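Designed helical repeat protein (PDB 5CWQ) is a de novo designed, single-chain helical repeat protein of no assigned function, probably made to explore the range of repeat-protein shapes. Local coordinates at residues E25-R28 against K34-A37; E175-A180 against R222-C227; A153-A158 against K207-E212; V53-G58 against A111-N116; E42-V47 against I100-L105. All coordinates share one frame; numbering follows the deposited sequence.

Interaction 1: E25-R28 against K34-A37; sequences EEAR and KELA
A27 directs its methyl at helix 33-57 and lands on the turn at E35-L36: CB is 3.6 Å from L36 N and 3.7 Å from E35 CB. The CA atoms of A27 and L36 are 5.2 Å apart, a spacing so short that a methyl already bridges it. R28 works beside it through its outer end. CG lies anti to the backbone N (chi1 179°) and the chain runs straight until it bends at chi3 (-72°), which swings the guanidinium over L36. L36 CD1 sits above one face of that group, off toward its rim and 3.6 Å from R28 NH2. Such close contact is that of a helical hairpin near its turn, helix 5-30 being followed almost at once by helix 33-57. The guanidinium is also held by charge. Its NH1 bonds E25 OE1 at 3.2 Å, a bent bond (138°) that meets the anti side of the carboxylate and is tilted from both planes, while NH2 pairs with E76 on helix 60-86. E35 meets A27 mainly through CB; its extended chain carries OE1 to a salt bridge with R30, just beyond 25-28.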
# COMPACT_ATOMS: atom_id res chain seq x y z
N GLU A 25 -0.14 -14.14 -14.98
CA GLU A 25 -0.48 -15.49 -15.41
C GLU A 25 0.73 -16.22 -15.96
O GLU A 25 0.87 -17.43 -15.78
CB GLU A 25 -1.60 -15.45 -16.46
CG GLU A 25 -2.08 -16.82 -16.92
CD GLU A 25 -2.65 -17.65 -15.78
OE1 GLU A 25 -3.06 -17.07 -14.76
OE2 GLU A 25 -2.69 -18.89 -15.92
N GLU A 26 1.61 -15.49 -16.64
CA GLU A 26 2.84 -16.07 -17.18
C GLU A 26 3.76 -16.54 -16.06
O GLU A 26 4.34 -17.62 -16.14
CB GLU A 26 3.56 -15.06 -18.07
CG GLU A 26 2.90 -14.82 -19.42
CD GLU A 26 3.49 -13.64 -20.17
OE1 GLU A 26 4.44 -13.01 -19.65
OE2 GLU A 26 3.01 -13.35 -21.29
N ALA A 27 3.89 -15.72 -15.03
CA ALA A 27 4.74 -16.05 -13.89
C ALA A 27 4.10 -17.15 -13.04
O ALA A 27 4.80 -18.00 -12.49
CB ALA A 27 5.00 -14.81 -13.05
N ARG A 28 2.78 -17.12 -12.95
CA ARG A 28 2.04 -18.09 -12.15
C ARG A 28 2.22 -19.50 -12.70
O ARG A 28 2.34 -20.46 -11.94
CB ARG A 28 0.55 -17.73 -12.10
CG ARG A 28 -0.31 -18.71 -11.32
CD ARG A 28 -1.78 -18.27 -11.26
NE ARG A 28 -1.99 -17.11 -10.38
CZ ARG A 28 -2.15 -15.86 -10.80
NH1 ARG A 28 -2.14 -15.55 -12.09
NH2 ARG A 28 -2.34 -14.90 -9.90
N LYS A 34 8.13 -14.46 -7.29
CA LYS A 34 8.67 -13.11 -7.22
C LYS A 34 8.15 -12.25 -8.36
O LYS A 34 7.75 -11.10 -8.15
CB LYS A 34 10.20 -13.14 -7.23
CG LYS A 34 10.83 -11.76 -7.24
CD LYS A 34 12.33 -11.82 -6.99
CE LYS A 34 12.94 -10.43 -7.00
NZ LYS A 34 14.39 -10.45 -6.64
N GLU A 35 8.16 -12.80 -9.57
CA GLU A 35 7.63 -12.09 -10.73
C GLU A 35 6.12 -11.94 -10.61
O GLU A 35 5.56 -10.93 -11.03
CB GLU A 35 7.99 -12.83 -12.02
CG GLU A 35 9.45 -12.71 -12.43
CD GLU A 35 9.72 -13.31 -13.79
OE1 GLU A 35 8.82 -13.97 -14.35
OE2 GLU A 35 10.85 -13.12 -14.31
N LEU A 36 5.48 -12.94 -10.03
CA LEU A 36 4.04 -12.90 -9.80
C LEU A 36 3.71 -11.79 -8.81
O LEU A 36 2.79 -11.00 -9.05
CB LEU A 36 3.55 -14.25 -9.27
CG LEU A 36 2.10 -14.34 -8.79
CD1 LEU A 36 1.14 -13.89 -9.87
CD2 LEU A 36 1.78 -15.75 -8.35
N ALA A 37 4.46 -11.73 -7.72
CA ALA A 37 4.27 -10.71 -6.69
C ALA A 37 4.49 -9.31 -7.25
O ALA A 37 3.75 -8.38 -6.94
CB ALA A 37 5.21 -10.97 -5.52

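Interaction 2: E175-A180 against R222-C227. With PO4 (phosphate ion), chain F.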
# COMPACT_ATOMS: atom_id res chain seq x y z
N GLU A 175 -9.45 9.49 16.87
CA GLU A 175 -8.67 8.46 17.55
C GLU A 175 -7.82 7.68 16.54
O GLU A 175 -6.66 7.37 16.80
CB GLU A 175 -9.58 7.50 18.32
CG GLU A 175 -8.83 6.49 19.17
CD GLU A 175 -9.75 5.59 19.98
OE1 GLU A 175 -10.97 5.86 19.99
OE2 GLU A 175 -9.26 4.62 20.59
N GLU A 176 -8.42 7.37 15.39
CA GLU A 176 -7.70 6.67 14.33
C GLU A 176 -6.65 7.58 13.71
O GLU A 176 -5.56 7.13 13.36
CB GLU A 176 -8.68 6.19 13.25
CG GLU A 176 -9.56 5.02 13.67
CD GLU A 176 -10.54 4.60 12.59
OE1 GLU A 176 -10.73 5.36 11.62
OE2 GLU A 176 -11.12 3.50 12.71
N ALA A 177 -6.98 8.86 13.59
CA ALA A 177 -6.08 9.84 13.00
C ALA A 177 -4.82 9.99 13.83
O ALA A 177 -3.72 10.11 13.29
CB ALA A 177 -6.79 11.18 12.86
N GLU A 178 -4.97 9.98 15.15
CA GLU A 178 -3.84 10.07 16.06
C GLU A 178 -2.93 8.85 15.91
O GLU A 178 -1.71 8.98 15.85
CB GLU A 178 -4.32 10.22 17.51
CG GLU A 178 -3.24 10.07 18.58
CD GLU A 178 -2.11 11.07 18.44
OE1 GLU A 178 -2.29 12.09 17.74
OE2 GLU A 178 -1.03 10.85 19.03
N ARG A 179 -3.54 7.67 15.86
CA ARG A 179 -2.80 6.43 15.69
C ARG A 179 -2.03 6.42 14.37
O ARG A 179 -0.86 6.06 14.33
CB ARG A 179 -3.75 5.22 15.74
CG ARG A 179 -3.91 4.63 17.13
CD ARG A 179 -4.96 3.53 17.13
NE ARG A 179 -6.31 4.07 17.04
CZ ARG A 179 -7.39 3.34 16.73
NH1 ARG A 179 -7.28 2.05 16.49
NH2 ARG A 179 -8.58 3.92 16.67
N ALA A 180 -2.70 6.83 13.30
CA ALA A 180 -2.07 6.91 11.99
C ALA A 180 -0.89 7.88 12.01
O ALA A 180 0.18 7.59 11.48
CB ALA A 180 -3.08 7.32 10.93
N ARG A 222 1.09 14.21 6.56
CA ARG A 222 0.50 15.43 6.01
C ARG A 222 -1.02 15.29 5.87
O ARG A 222 -1.76 16.23 6.15
CB ARG A 222 1.12 15.77 4.66
CG ARG A 222 2.51 16.38 4.75
CD ARG A 222 2.94 16.98 3.42
NE ARG A 222 2.93 16.00 2.34
CZ ARG A 222 3.96 15.21 2.03
NH1 ARG A 222 5.10 15.27 2.71
NH2 ARG A 222 3.85 14.35 1.02
N HIS A 223 -1.47 14.12 5.44
CA HIS A 223 -2.89 13.88 5.21
C HIS A 223 -3.67 14.03 6.51
O HIS A 223 -4.69 14.72 6.55
CB HIS A 223 -3.11 12.48 4.63
CG HIS A 223 -4.50 12.26 4.11
ND1 HIS A 223 -4.94 12.81 2.92
CD2 HIS A 223 -5.54 11.56 4.61
CE1 HIS A 223 -6.20 12.45 2.72
NE2 HIS A 223 -6.59 11.69 3.72
N VAL A 224 -3.18 13.40 7.57
CA VAL A 224 -3.80 13.49 8.89
C VAL A 224 -3.79 14.92 9.42
O VAL A 224 -4.80 15.41 9.93
CB VAL A 224 -3.09 12.58 9.90
CG1 VAL A 224 -3.62 12.82 11.31
CG2 VAL A 224 -3.25 11.13 9.51
N GLN A 225 -2.64 15.58 9.31
CA GLN A 225 -2.46 16.91 9.88
C GLN A 225 -3.26 17.98 9.14
O GLN A 225 -3.65 18.99 9.74
CB GLN A 225 -0.98 17.29 9.87
CG GLN A 225 -0.12 16.47 10.82
CD GLN A 225 -0.46 16.71 12.27
OE1 GLN A 225 -1.36 16.07 12.83
NE2 GLN A 225 0.25 17.64 12.91
N GLU A 226 -3.51 17.77 7.85
CA GLU A 226 -4.16 18.77 7.02
C GLU A 226 -5.62 18.41 6.71
O GLU A 226 -6.34 19.19 6.09
CB GLU A 226 -3.39 18.94 5.71
CG GLU A 226 -1.95 19.41 5.91
CD GLU A 226 -1.13 19.35 4.64
OE1 GLU A 226 -1.65 18.88 3.61
OE2 GLU A 226 0.05 19.79 4.67
N CYS A 227 -6.04 17.23 7.16
CA CYS A 227 -7.38 16.72 6.90
C CYS A 227 -8.47 17.66 7.41
O CYS A 227 -8.47 18.05 8.58
CB CYS A 227 -7.56 15.34 7.54
SG CYS A 227 -9.24 14.71 7.52
P PO4 F . 4.10 17.72 11.87
O1 PO4 F . 5.21 18.45 11.15
O2 PO4 F . 3.13 18.72 12.46
O3 PO4 F . 4.68 16.87 12.97
O4 PO4 F . 3.36 16.83 10.89
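V224 supplies the apolar contact, one branch to each small residue of the facing helix. Its CG1, anti to the backbone N (chi1 173°), meets A177 CB at 3.9 Å and comes to 3.4 Å from the carbonyl oxygen A177 O. CG2, the branch beside the backbone N, reaches A180 CB at 4.1 Å. One turn of helix thus presents two methyls to a single branched side chain, and the CA atoms of A177 and V224 stand 6.0 Å apart. The pair belongs to the last helical hairpin of the fold, helices 174-201 and 204-230, meeting well away from the short loop that joins them, with helix 147-171 packed alongside and its A165, like Y181 of helix 174-201, touching V224.

Hydrogen bonds lie around this apolar seam. Q225, bent at chi2, brings NE2 to O2 of a phosphate ion, probably from the crystallisation liquor, at 3.1 Å with an N-H...O angle of 144°; a hydrogen bond also joins the ion to Y181 OH. Q225 OE1 is paired with the backbone N of H234, in the C-terminal histidine tag, whose ring ND1 bonds E178 OE1. A leucine in place of Q225 offers neither amide donor nor acceptor, and would probably leave the phosphate less firmly held and the tag residue H234 freer to move.

The covalent tie is a disulfide between C227 and C169 of helix 147-171.

Interaction 3: A153-A158 against K207-E212; sequences ALIAIA and KRLAEE
E212 OE1, hydrogen-bonded to O3 of a glycerol that probably came from the crystallisation liquor, also lies against the end of I155, 3.7 Å from its CD1. The glutamate therefore plays two parts: its carboxylate end keeps a polar partner, while its CB packs on I155 CG1 and CD1, both at 4.0 Å. I155 reaches across because CG1 is anti to the carbonyl carbon (chi1 -66°) and CD1 continues outward in an extended chain (chi2 168°), slanting over the E212 side chain. The terminal methyl comes to rest on the helix backbone, 3.4 Å from L209 O, and touches L209 CD2 at 4.0 Å. Replacing I155 by an alanine removes CG1 and CD1, which would probably open a gap beside L209 CD2 and the aliphatic base of E212. A213 and L216, further along helix 204-230, also contact I155, and L209 in turn leans on E148, A151 and L152 of helix 147-171. Across the two segments the CA atoms of I155 and E212 are 6.4 Å apart. The contact of helices 147-171 and 204-230, next-but-one in the chain, is that of successive helical hairpins stacked in a repeat protein.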
# COMPACT_ATOMS: atom_id res chain seq x y z
N ALA A 153 9.40 -4.24 3.48
CA ALA A 153 8.43 -4.31 4.56
C ALA A 153 8.02 -2.91 5.00
O ALA A 153 6.86 -2.67 5.32
CB ALA A 153 8.99 -5.10 5.74
N LEU A 154 8.96 -1.97 5.01
CA LEU A 154 8.66 -0.61 5.45
C LEU A 154 7.73 0.10 4.46
O LEU A 154 6.90 0.92 4.86
CB LEU A 154 9.95 0.20 5.62
CG LEU A 154 10.84 -0.19 6.81
CD1 LEU A 154 12.13 0.60 6.78
CD2 LEU A 154 10.12 0.02 8.14
N ILE A 155 7.87 -0.23 3.18
CA ILE A 155 6.97 0.30 2.16
C ILE A 155 5.56 -0.22 2.41
O ILE A 155 4.60 0.54 2.36
CB ILE A 155 7.45 -0.09 0.74
CG1 ILE A 155 8.78 0.58 0.42
CG2 ILE A 155 6.41 0.31 -0.32
CD1 ILE A 155 9.47 0.04 -0.82
N ALA A 156 5.45 -1.51 2.67
CA ALA A 156 4.15 -2.12 2.95
C ALA A 156 3.52 -1.47 4.18
O ALA A 156 2.32 -1.20 4.21
CB ALA A 156 4.30 -3.63 3.16
N ILE A 157 4.34 -1.21 5.19
CA ILE A 157 3.89 -0.54 6.41
C ILE A 157 3.38 0.87 6.10
O ILE A 157 2.30 1.25 6.55
CB ILE A 157 5.02 -0.48 7.46
CG1 ILE A 157 5.27 -1.87 8.03
CG2 ILE A 157 4.66 0.48 8.60
CD1 ILE A 157 6.54 -2.00 8.85
N ALA A 158 4.17 1.63 5.35
CA ALA A 158 3.81 3.01 5.03
C ALA A 158 2.50 3.08 4.24
O ALA A 158 1.66 3.94 4.48
CB ALA A 158 4.94 3.69 4.26
N LYS A 207 18.47 2.12 -0.79
CA LYS A 207 18.24 3.55 -0.63
C LYS A 207 16.95 3.98 -1.31
O LYS A 207 16.13 4.68 -0.72
CB LYS A 207 19.42 4.34 -1.20
CG LYS A 207 19.27 5.85 -1.12
CD LYS A 207 20.40 6.58 -1.85
CE LYS A 207 20.32 6.39 -3.35
NZ LYS A 207 21.39 7.15 -4.06
N ARG A 208 16.77 3.54 -2.55
CA ARG A 208 15.59 3.89 -3.32
C ARG A 208 14.32 3.36 -2.66
O ARG A 208 13.31 4.05 -2.60
CB ARG A 208 15.70 3.35 -4.75
CG ARG A 208 16.81 3.99 -5.56
CD ARG A 208 17.24 3.10 -6.71
NE ARG A 208 18.46 3.58 -7.35
CZ ARG A 208 19.35 2.81 -7.96
NH1 ARG A 208 19.17 1.50 -8.03
NH2 ARG A 208 20.43 3.35 -8.51
N LEU A 209 14.38 2.12 -2.17
CA LEU A 209 13.24 1.49 -1.52
C LEU A 209 12.90 2.18 -0.20
O LEU A 209 11.73 2.38 0.12
CB LEU A 209 13.51 0.00 -1.29
CG LEU A 209 13.68 -0.85 -2.55
CD1 LEU A 209 14.12 -2.26 -2.18
CD2 LEU A 209 12.40 -0.90 -3.37
N ALA A 210 13.93 2.55 0.55
CA ALA A 210 13.73 3.24 1.82
C ALA A 210 13.11 4.62 1.59
O ALA A 210 12.33 5.11 2.41
CB ALA A 210 15.06 3.38 2.55
N GLU A 211 13.44 5.24 0.46
CA GLU A 211 12.92 6.56 0.13
C GLU A 211 11.43 6.50 -0.20
O GLU A 211 10.69 7.43 0.11
CB GLU A 211 13.71 7.17 -1.03
CG GLU A 211 15.06 7.72 -0.58
CD GLU A 211 15.98 8.09 -1.71
OE1 GLU A 211 15.73 7.68 -2.87
OE2 GLU A 211 16.98 8.79 -1.45
N GLU A 212 11.00 5.41 -0.84
CA GLU A 212 9.58 5.19 -1.07
C GLU A 212 8.83 5.20 0.26
O GLU A 212 7.87 5.96 0.44
CB GLU A 212 9.33 3.87 -1.79
CG GLU A 212 9.79 3.83 -3.23
CD GLU A 212 9.38 2.55 -3.94
OE1 GLU A 212 8.26 2.06 -3.68
OE2 GLU A 212 10.18 2.03 -4.74

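Interaction 4: V53-G58 against A111-N116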
# COMPACT_ATOMS: atom_id res chain seq x y z
N VAL A 53 -9.46 8.01 -10.54
CA VAL A 53 -10.23 8.52 -11.67
C VAL A 53 -11.71 8.53 -11.32
O VAL A 53 -12.43 9.49 -11.63
CB VAL A 53 -9.99 7.68 -12.95
CG1 VAL A 53 -11.01 8.03 -14.04
CG2 VAL A 53 -8.58 7.90 -13.48
N ALA A 54 -12.17 7.46 -10.68
CA ALA A 54 -13.56 7.37 -10.25
C ALA A 54 -13.88 8.47 -9.24
O ALA A 54 -14.94 9.10 -9.32
CB ALA A 54 -13.84 6.00 -9.64
N CYS A 55 -12.96 8.71 -8.31
CA CYS A 55 -13.11 9.76 -7.31
C CYS A 55 -13.26 11.14 -7.95
O CYS A 55 -14.06 11.96 -7.50
CB CYS A 55 -11.91 9.78 -6.36
SG CYS A 55 -11.82 8.38 -5.21
N GLU A 56 -12.49 11.40 -9.00
CA GLU A 56 -12.51 12.70 -9.66
C GLU A 56 -13.77 12.88 -10.50
O GLU A 56 -14.25 14.00 -10.67
CB GLU A 56 -11.26 12.88 -10.53
CG GLU A 56 -11.16 14.26 -11.17
CD GLU A 56 -9.81 14.53 -11.81
OE1 GLU A 56 -8.79 13.97 -11.33
OE2 GLU A 56 -9.75 15.29 -12.80
N ARG A 57 -14.29 11.78 -11.02
CA ARG A 57 -15.51 11.81 -11.83
C ARG A 57 -16.76 11.78 -10.97
O ARG A 57 -17.83 12.20 -11.40
CB ARG A 57 -15.53 10.64 -12.81
CG ARG A 57 -14.52 10.75 -13.94
CD ARG A 57 -14.55 9.52 -14.83
NE ARG A 57 -13.76 9.70 -16.05
CZ ARG A 57 -13.51 8.73 -16.93
NH1 ARG A 57 -13.98 7.51 -16.73
NH2 ARG A 57 -12.79 8.99 -18.01
N GLY A 58 -16.63 11.27 -9.74
CA GLY A 58 -17.77 11.11 -8.87
C GLY A 58 -18.67 9.99 -9.34
O GLY A 58 -19.87 9.97 -9.04
N ALA A 111 -13.94 3.70 -0.68
CA ALA A 111 -14.86 3.77 0.44
C ALA A 111 -15.15 5.22 0.81
O ALA A 111 -16.30 5.61 0.99
CB ALA A 111 -14.31 3.01 1.63
N CYS A 112 -14.09 6.02 0.91
CA CYS A 112 -14.23 7.43 1.26
C CYS A 112 -14.97 8.21 0.17
O CYS A 112 -15.88 8.98 0.46
CB CYS A 112 -12.86 8.06 1.50
SG CYS A 112 -11.99 7.43 2.95
N CYS A 113 -14.58 7.99 -1.08
CA CYS A 113 -15.18 8.72 -2.20
C CYS A 113 -16.65 8.37 -2.37
O CYS A 113 -17.46 9.24 -2.71
CB CYS A 113 -14.42 8.42 -3.50
SG CYS A 113 -12.76 9.14 -3.57
N ARG A 114 -17.00 7.11 -2.13
CA ARG A 114 -18.39 6.67 -2.20
C ARG A 114 -19.15 7.06 -0.93
O ARG A 114 -20.38 6.99 -0.89
CB ARG A 114 -18.47 5.16 -2.42
CG ARG A 114 -17.91 4.70 -3.76
CD ARG A 114 -18.02 3.18 -3.95
NE ARG A 114 -19.38 2.76 -4.27
CZ ARG A 114 -20.29 2.37 -3.37
NH1 ARG A 114 -19.99 2.33 -2.08
NH2 ARG A 114 -21.50 2.01 -3.78
N GLY A 115 -18.42 7.46 0.11
CA GLY A 115 -19.03 7.91 1.34
C GLY A 115 -19.59 6.79 2.20
O GLY A 115 -20.41 7.03 3.08
N ASN A 116 -19.15 5.57 1.93
CA ASN A 116 -19.61 4.41 2.69
C ASN A 116 -18.72 4.16 3.91
O ASN A 116 -17.63 3.60 3.78
CB ASN A 116 -19.65 3.17 1.79
CG ASN A 116 -20.41 2.02 2.41
OD1 ASN A 116 -20.35 1.79 3.62
ND2 ASN A 116 -21.15 1.29 1.58
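This is a covalent contact at the surface, a disulfide tying the C-terminal end of helix 33-57 to that of helix 90-114. C55 SG and C113 SG are bonded at 2.0 Å, and the surface buried between the two segments belongs to these two cysteines. Their CA atoms lie 5.6 Å apart, the closest CA pair across the segments, and the CB atoms of C55 and C113 are 4.0 Å apart. Both cysteines take the same first torsion, with SG anti to the carbonyl carbon and beside the backbone N (chi1 -71° for C55, -70° for C113). The torsion about the sulfur-sulfur bond is 104°, somewhat wider than a right angle and right-handed in sign.

The bridge sits just before the helices stop. After C55 the helix ends at G58, which has positive phi. After C113 it ends in a Schellman motif at G115, where N116 N bonds A111 O at 3.0 Å and G115 N bonds C112 O. N116 then serves as N-cap of helix 117-144, its OD1 accepting from E119 N, while R114 NH1 forms a salt bridge with E119 OE1. ND2 of N116 lies in plane at the edge of the R114 guanidinium. C112, next to C113, forms the corresponding bridge onward to C170, and the spacing between partners is 58 residues in each case. Being covalent, the bridge should limit separation of the two helix ends, and with C113 exposed it would probably be open to reducing agents.

Interaction 5: E42-V47 against I100-L105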
# COMPACT_ATOMS: atom_id res chain seq x y z
N GLU A 42 1.96 -4.17 -9.64
CA GLU A 42 1.63 -3.36 -10.81
C GLU A 42 0.12 -3.30 -11.01
O GLU A 42 -0.43 -2.25 -11.35
CB GLU A 42 2.31 -3.92 -12.06
CG GLU A 42 3.83 -3.84 -12.00
CD GLU A 42 4.50 -4.64 -13.10
OE1 GLU A 42 5.70 -4.96 -12.96
OE2 GLU A 42 3.83 -4.94 -14.12
N GLU A 43 -0.56 -4.43 -10.79
CA GLU A 43 -2.01 -4.46 -10.85
C GLU A 43 -2.61 -3.49 -9.83
O GLU A 43 -3.50 -2.71 -10.15
CB GLU A 43 -2.54 -5.87 -10.60
CG GLU A 43 -2.26 -6.85 -11.72
CD GLU A 43 -2.90 -8.20 -11.50
OE1 GLU A 43 -3.96 -8.26 -10.83
OE2 GLU A 43 -2.36 -9.22 -11.98
N ALA A 44 -2.09 -3.55 -8.61
CA ALA A 44 -2.56 -2.69 -7.53
C ALA A 44 -2.36 -1.21 -7.86
O ALA A 44 -3.21 -0.38 -7.55
CB ALA A 44 -1.85 -3.05 -6.23
N ARG A 45 -1.24 -0.89 -8.49
CA ARG A 45 -0.96 0.47 -8.94
C ARG A 45 -2.01 0.94 -9.94
O ARG A 45 -2.52 2.06 -9.85
CB ARG A 45 0.43 0.57 -9.58
CG ARG A 45 1.57 0.59 -8.58
CD ARG A 45 2.90 0.34 -9.27
NE ARG A 45 4.03 0.47 -8.36
CZ ARG A 45 5.26 0.02 -8.61
NH1 ARG A 45 5.53 -0.59 -9.76
NH2 ARG A 45 6.22 0.19 -7.71
N ALA A 46 -2.32 0.07 -10.89
CA ALA A 46 -3.31 0.36 -11.92
C ALA A 46 -4.69 0.54 -11.30
O ALA A 46 -5.44 1.44 -11.69
CB ALA A 46 -3.33 -0.74 -12.97
N VAL A 47 -5.03 -0.32 -10.35
CA VAL A 47 -6.32 -0.26 -9.68
C VAL A 47 -6.45 1.02 -8.86
O VAL A 47 -7.53 1.61 -8.80
CB VAL A 47 -6.55 -1.50 -8.78
CG1 VAL A 47 -7.78 -1.33 -7.90
CG2 VAL A 47 -6.70 -2.75 -9.64
N ILE A 100 -0.74 -6.15 -1.32
CA ILE A 100 -1.88 -6.18 -0.41
C ILE A 100 -2.18 -4.77 0.11
O ILE A 100 -3.31 -4.30 0.03
CB ILE A 100 -1.64 -7.15 0.77
CG1 ILE A 100 -1.76 -8.60 0.28
CG2 ILE A 100 -2.62 -6.91 1.91
CD1 ILE A 100 -1.30 -9.65 1.29
N ALA A 101 -1.15 -4.11 0.63
CA ALA A 101 -1.31 -2.80 1.24
C ALA A 101 -1.80 -1.77 0.23
O ALA A 101 -2.64 -0.92 0.54
CB ALA A 101 0.00 -2.35 1.87
N LEU A 102 -1.28 -1.84 -0.99
CA LEU A 102 -1.67 -0.90 -2.04
C LEU A 102 -3.12 -1.15 -2.46
O LEU A 102 -3.85 -0.21 -2.77
CB LEU A 102 -0.73 -1.01 -3.24
CG LEU A 102 -0.94 0.01 -4.37
CD1 LEU A 102 -0.98 1.44 -3.86
CD2 LEU A 102 0.17 -0.14 -5.41
N ALA A 103 -3.52 -2.42 -2.47
CA ALA A 103 -4.90 -2.77 -2.79
C ALA A 103 -5.85 -2.26 -1.71
O ALA A 103 -6.94 -1.78 -2.02
CB ALA A 103 -5.04 -4.28 -2.94
N VAL A 104 -5.43 -2.38 -0.45
CA VAL A 104 -6.22 -1.88 0.67
C VAL A 104 -6.37 -0.36 0.60
O VAL A 104 -7.42 0.18 0.92
CB VAL A 104 -5.57 -2.26 2.03
CG1 VAL A 104 -6.23 -1.52 3.19
CG2 VAL A 104 -5.66 -3.76 2.26
N LEU A 105 -5.30 0.32 0.18
CA LEU A 105 -5.34 1.76 0.04
C LEU A 105 -6.37 2.15 -1.01
O LEU A 105 -7.12 3.11 -0.85
CB LEU A 105 -3.96 2.32 -0.32
CG LEU A 105 -3.87 3.84 -0.50
CD1 LEU A 105 -4.24 4.57 0.78
CD2 LEU A 105 -2.48 4.23 -0.96
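A44 meets L102 with its methyl turned toward segment 100-105 of helix 90-114: CB is 3.6 Å from L102 CD2 and 3.7 Å from L102 CG. The same methyl lies 4.2 Å from A103 N, over the backbone of the partner helix, and the CA atoms of A44 and A103 are only 5.3 Å apart. L102 lies along the A44 methyl because its CG stands anti to the backbone N (chi1 -175°), which carries CD2 on toward R45.

R45 comes next and receives the tip of that leucine. L102 CD2 is 3.5 Å from R45 N and equally 3.5 Å from R45 CG, so the methyl is lodged where the arginine side chain leaves its backbone. From CG to NE the arginine chain is extended and passes the leucine at about a right angle, its aliphatic part lying over the edge of the buried apolar seam. The charged end runs on past the contact, where NH2 is hydrogen-bonded to O3 of a glycerol, probably from the crystallisation liquor.

Over these short segments the axes approach to 8.6 Å and their N-to-C directions differ by 12°, an alanine at the contact allowing the close approach. Nearly parallel packing of helices from successive hairpins, with one helix between them in the chain, is consistent with the stacked layers of an alpha-helical repeat fold.

How the interactions relate
From the N terminus, interaction 1 closes the shortest loop, five residues between helix 5-30 and helix 33-57, and ends before any other contact begins. Interactions 5 and 4 both join helix 33-57 to helix 90-114, each spanning 52 residues; their segments alternate, so the loops cross, interaction 5 near the centre of the molecule and interaction 4 at the helix ends. Interactions 3 and 2 cross likewise, with helix 204-230 returning to helices 147-171 and 174-201. Interactions 1 and 2 lie on opposite sides of the chain's centre, about 36 Å apart between centres. Interactions 5 and 3 touch directly, A101 CB lying 3.5 Å from A156 O, so helices 90-114 and 147-171 pack together there.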